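Local coordinates for uncharacterized conserved protein (Methanococcus maripaludis S2, PDB 3C2Q) that converts L-ornithine to L-proline with release of ammonia, using NAD(+) as cofactor, at residues G170-T175 with S246-G251; G215-A220 with Y241-S246. All coordinates share one frame; numbering follows the deposited sequence.

Both contacts belong to the Rossmann-fold part of the chain and lie on the same side of its centre, their own centres about 10 Å apart. In chain order, 170-175 at the start of helix 171-183 comes first, then 215-220 on helix 217-222, strand 241-244 and the loop 246-251, so contact 2 lies along the chain inside the span of contact 1, meeting its second segment at the shared Ser246. They touch through Leu243, whose CD1 lies 3.5 Å from Ala174 CB. Contact 2 packs the start of helix 217-222 on strand 241-244, while contact 1 holds the loop leaving that strand against probable NAD(+)-binding residues; both also reach the second subunit.

Contact 1. Residues G170-T175 with S246-G251; sequences GNALAT and SIRDDG
At the probable NAD(+) site of the Rossmann fold, the N-terminal turn of helix 171-183 meets the loop that follows strand 241-244, and Asn171 forms the centre of the junction. Its amide reaches Gly251: ND2 donates to Gly251 O at 3.3 Å, a bent bond (139°) that comes from above the carbonyl plane, with the acceptor itself tilted from the amide plane. With CG anti to the backbone N (chi1 -169°), the amide extends toward Gly251 while CB rests against the carboxylate of Asp249, 3.6 Å from OD2. Two waters complete this pairing. One accepts from Asn171 N and donates to Asp249 OD2 at 2.8 Å; the other accepts from Asn171 ND2 and donates to Asp249 OD1. Because OD1 of Asn171 also accepts from Ile253 N, both ends of the amide are engaged and its flip is fixed. With an alanine in its place, Gly251 O and Ile253 N would probably lose these side-chain partners, and the second water one anchor. In a Rossmann fold a dinucleotide usually binds where helices begin at the C-terminal ends of the parallel strands; here strand 166-170 runs directly into helix 171-183, and Asn171, Ala172 and Asp250 are all inferred NAD(+) ligands. The loop's shape comes from a type I turn, Ser246 to Asp249, with Ser246 N donating to Asp249 OD2 at 2.9 Å and Ser246 OG closing an ST turn by accepting from Arg248 N. Bent at chi3 (-37°), the Arg248 chain brings NH2 to 3.6 Å from Ala172 CB. That nitrogen also pairs by charge with Asp249 OD1, which lies well outside the guanidinium plane. Gln264 of the second subunit donates to the carbonyls of Ile247 and Asp249.

Contact 2. Residues G215-A220 with Y241-S246; sequences GNIKNA and YVLAGS
Asn216 OD1 takes the backbone N-H of Asn219 at 2.7 Å, an N-cap bond that starts helix 217-222. The donor stands almost in line with the side-chain C=O (176°) and the N-H points well at the oxygen, so this amide closes the first turn firmly. One residue on, Ile217 turns from the cap toward strand 241-244 and meets Tyr241. The isoleucine side chain crosses the tyrosine obliquely at its phenolic end: CB lies 3.6 Å from OH, and CD1 also nears that oxygen. The same methyl approaches Tyr241 CZ at 4.2 Å. Tyr241 CG sits between its backbone N and carbonyl carbon (chi1 51°), which sends the ring out from the strand to the start of the helix. The hydroxyl is not left to apolar company, since it hydrogen-bonds to Asp255 OD1, while OD2 of the same carboxylate accepts from Ile217 N; Asp255 therefore ties both sides of the contact together, and its charge probably interacts favourably with the helix N-terminus. Strand 241-244 is the outermost strand, within this chain, at one side of the parallel Rossmann sheet, next to strand 166-170, and the short helix 217-222 packs against residues on one side of it. Two residues along from Tyr241, Leu243 faces the same way, and its CD1 touches Ile217 CD1 at 4.4 Å, a loose contact. With Ile217 CG1 anti to the carbonyl carbon (chi1 -68°) and the branch extended beyond it, CD1 reaches Leu243 as well as the phenol. Helix 230-237 covers both partners through Met231, which packs on Ile217 and on Tyr241.

Contact 1. Residues G170-T175 with S246-G251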
# COMPACT_ATOMS: atom_id res chain seq x y z
N GLY B 170 4.39 -22.84 2.33
CA GLY B 170 4.39 -23.43 1.01
C GLY B 170 5.80 -23.85 0.62
O GLY B 170 6.73 -23.76 1.42
N ASN B 171 5.95 -24.25 -0.64
CA ASN B 171 7.21 -24.66 -1.22
C ASN B 171 8.21 -23.52 -1.17
O ASN B 171 9.40 -23.75 -0.96
CB ASN B 171 7.00 -25.05 -2.70
CG ASN B 171 8.23 -25.76 -3.30
OD1 ASN B 171 8.61 -26.82 -2.85
ND2 ASN B 171 8.83 -25.18 -4.33
N ALA B 172 7.72 -22.30 -1.40
CA ALA B 172 8.66 -21.16 -1.50
C ALA B 172 9.37 -20.88 -0.18
O ALA B 172 10.59 -20.69 -0.17
CB ALA B 172 7.97 -19.90 -2.08
N LEU B 173 8.63 -20.86 0.94
CA LEU B 173 9.28 -20.69 2.22
C LEU B 173 10.36 -21.77 2.49
O LEU B 173 11.51 -21.45 2.83
CB LEU B 173 8.29 -20.70 3.38
CG LEU B 173 9.01 -20.63 4.74
CD1 LEU B 173 9.69 -19.25 4.96
CD2 LEU B 173 8.14 -20.89 5.90
N ALA B 174 9.97 -23.03 2.37
CA ALA B 174 10.90 -24.14 2.63
C ALA B 174 12.09 -24.12 1.71
O ALA B 174 13.23 -24.29 2.18
CB ALA B 174 10.19 -25.49 2.55
N THR B 175 11.86 -23.89 0.42
CA THR B 175 12.96 -23.99 -0.53
C THR B 175 13.92 -22.79 -0.47
O THR B 175 15.11 -22.97 -0.68
CB THR B 175 12.52 -24.24 -2.01
OG1 THR B 175 11.71 -23.13 -2.48
CG2 THR B 175 11.73 -25.56 -2.10
N SER B 246 1.23 -25.07 -4.56
CA SER B 246 0.48 -24.01 -5.22
C SER B 246 0.76 -24.08 -6.70
O SER B 246 1.78 -24.66 -7.12
CB SER B 246 0.86 -22.65 -4.63
OG SER B 246 1.44 -21.79 -5.59
N ILE B 247 -0.14 -23.50 -7.50
CA ILE B 247 0.05 -23.46 -8.95
C ILE B 247 1.33 -22.72 -9.42
O ILE B 247 1.75 -22.87 -10.58
CB ILE B 247 -1.20 -22.85 -9.62
CG1 ILE B 247 -1.56 -21.48 -8.99
CG2 ILE B 247 -2.39 -23.85 -9.53
CD1 ILE B 247 -2.67 -20.69 -9.76
N ARG B 248 1.95 -21.92 -8.55
CA ARG B 248 3.25 -21.29 -8.91
C ARG B 248 4.46 -22.22 -8.83
O ARG B 248 5.52 -21.82 -9.27
CB ARG B 248 3.64 -20.15 -7.97
CG ARG B 248 2.76 -18.96 -7.86
CD ARG B 248 3.33 -18.16 -6.69
NE ARG B 248 3.79 -19.13 -5.68
CZ ARG B 248 5.06 -19.39 -5.35
NH1 ARG B 248 6.08 -18.73 -5.91
NH2 ARG B 248 5.31 -20.35 -4.44
N ASP B 249 4.34 -23.38 -8.19
CA ASP B 249 5.45 -24.33 -8.03
C ASP B 249 5.81 -25.16 -9.29
O ASP B 249 5.09 -26.12 -9.65
CB ASP B 249 5.12 -25.33 -6.90
CG ASP B 249 4.75 -24.66 -5.60
OD1 ASP B 249 5.13 -23.50 -5.39
OD2 ASP B 249 4.09 -25.31 -4.77
N ASP B 250 6.91 -24.86 -9.96
CA ASP B 250 7.44 -25.77 -11.02
C ASP B 250 8.32 -26.92 -10.45
O ASP B 250 8.49 -28.02 -11.10
CB ASP B 250 8.24 -24.98 -12.08
CG ASP B 250 9.49 -24.36 -11.48
OD1 ASP B 250 10.58 -25.02 -11.43
OD2 ASP B 250 9.37 -23.19 -11.01
N GLY B 251 8.86 -26.68 -9.24
CA GLY B 251 9.71 -27.64 -8.57
C GLY B 251 9.33 -27.87 -7.12
O GLY B 251 10.13 -27.54 -6.23
O HOH W 1 3.61 -23.97 -2.41
O HOH W 2 8.13 -22.57 -5.53

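Contact 2. Residues G215-A220 with Y241-S246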
# COMPACT_ATOMS: atom_id res chain seq x y z
N GLY B 215 15.57 -36.99 -1.44
CA GLY B 215 14.28 -37.71 -1.30
C GLY B 215 13.19 -36.99 -0.51
O GLY B 215 12.00 -37.23 -0.71
N ASN B 216 13.60 -36.14 0.43
CA ASN B 216 12.73 -35.29 1.24
C ASN B 216 13.65 -34.48 2.14
O ASN B 216 14.88 -34.66 2.09
CB ASN B 216 11.65 -36.07 2.02
CG ASN B 216 12.22 -37.22 2.89
OD1 ASN B 216 13.22 -37.08 3.58
ND2 ASN B 216 11.53 -38.35 2.87
N ILE B 217 13.07 -33.55 2.91
CA ILE B 217 13.86 -32.73 3.83
C ILE B 217 14.56 -33.57 4.92
O ILE B 217 15.78 -33.41 5.16
CB ILE B 217 13.02 -31.61 4.47
CG1 ILE B 217 12.63 -30.59 3.37
CG2 ILE B 217 13.77 -30.94 5.64
CD1 ILE B 217 11.61 -29.59 3.84
N LYS B 218 13.80 -34.45 5.57
CA LYS B 218 14.35 -35.34 6.61
C LYS B 218 15.60 -36.11 6.15
O LYS B 218 16.60 -36.14 6.87
CB LYS B 218 13.28 -36.28 7.13
CG LYS B 218 13.76 -37.23 8.25
CD LYS B 218 12.57 -37.94 8.87
CE LYS B 218 12.95 -38.71 10.13
NZ LYS B 218 11.72 -39.21 10.86
N ASN B 219 15.55 -36.69 4.95
CA ASN B 219 16.70 -37.40 4.38
C ASN B 219 17.90 -36.50 4.17
O ASN B 219 19.05 -36.92 4.39
CB ASN B 219 16.35 -38.03 3.03
CG ASN B 219 15.45 -39.24 3.16
OD1 ASN B 219 15.12 -39.66 4.26
ND2 ASN B 219 15.04 -39.80 2.02
N ALA B 220 17.65 -35.28 3.68
CA ALA B 220 18.71 -34.28 3.52
C ALA B 220 19.37 -33.87 4.84
O ALA B 220 20.55 -33.55 4.86
CB ALA B 220 18.15 -33.00 2.79
N TYR B 241 5.39 -29.77 10.18
CA TYR B 241 5.11 -28.69 9.25
C TYR B 241 4.17 -29.20 8.19
O TYR B 241 4.07 -30.43 7.96
CB TYR B 241 6.39 -28.10 8.65
CG TYR B 241 7.34 -29.12 8.06
CD1 TYR B 241 7.19 -29.56 6.75
CD2 TYR B 241 8.43 -29.60 8.80
CE1 TYR B 241 8.06 -30.50 6.20
CE2 TYR B 241 9.32 -30.52 8.26
CZ TYR B 241 9.11 -30.97 6.96
OH TYR B 241 9.97 -31.88 6.41
N VAL B 242 3.47 -28.28 7.54
CA VAL B 242 2.61 -28.63 6.45
C VAL B 242 3.00 -27.68 5.33
O VAL B 242 2.90 -26.47 5.51
CB VAL B 242 1.11 -28.44 6.83
CG1 VAL B 242 0.21 -28.75 5.66
CG2 VAL B 242 0.73 -29.26 8.06
N LEU B 243 3.48 -28.22 4.21
CA LEU B 243 3.83 -27.40 3.08
C LEU B 243 2.77 -27.62 2.01
O LEU B 243 2.67 -28.72 1.44
CB LEU B 243 5.23 -27.75 2.54
CG LEU B 243 6.41 -27.64 3.50
CD1 LEU B 243 7.70 -28.02 2.74
CD2 LEU B 243 6.50 -26.23 4.13
N ALA B 244 1.97 -26.59 1.75
CA ALA B 244 0.90 -26.69 0.77
C ALA B 244 1.43 -26.30 -0.60
O ALA B 244 2.05 -25.25 -0.74
CB ALA B 244 -0.27 -25.79 1.17
N GLY B 245 1.21 -27.16 -1.59
CA GLY B 245 1.57 -26.87 -2.98
C GLY B 245 0.70 -25.77 -3.56
O GLY B 245 -0.41 -25.53 -3.08
N SER B 246 1.23 -25.07 -4.56
CA SER B 246 0.48 -24.01 -5.22
C SER B 246 0.76 -24.08 -6.70
O SER B 246 1.78 -24.66 -7.12
CB SER B 246 0.86 -22.65 -4.63
OG SER B 246 1.44 -21.79 -5.59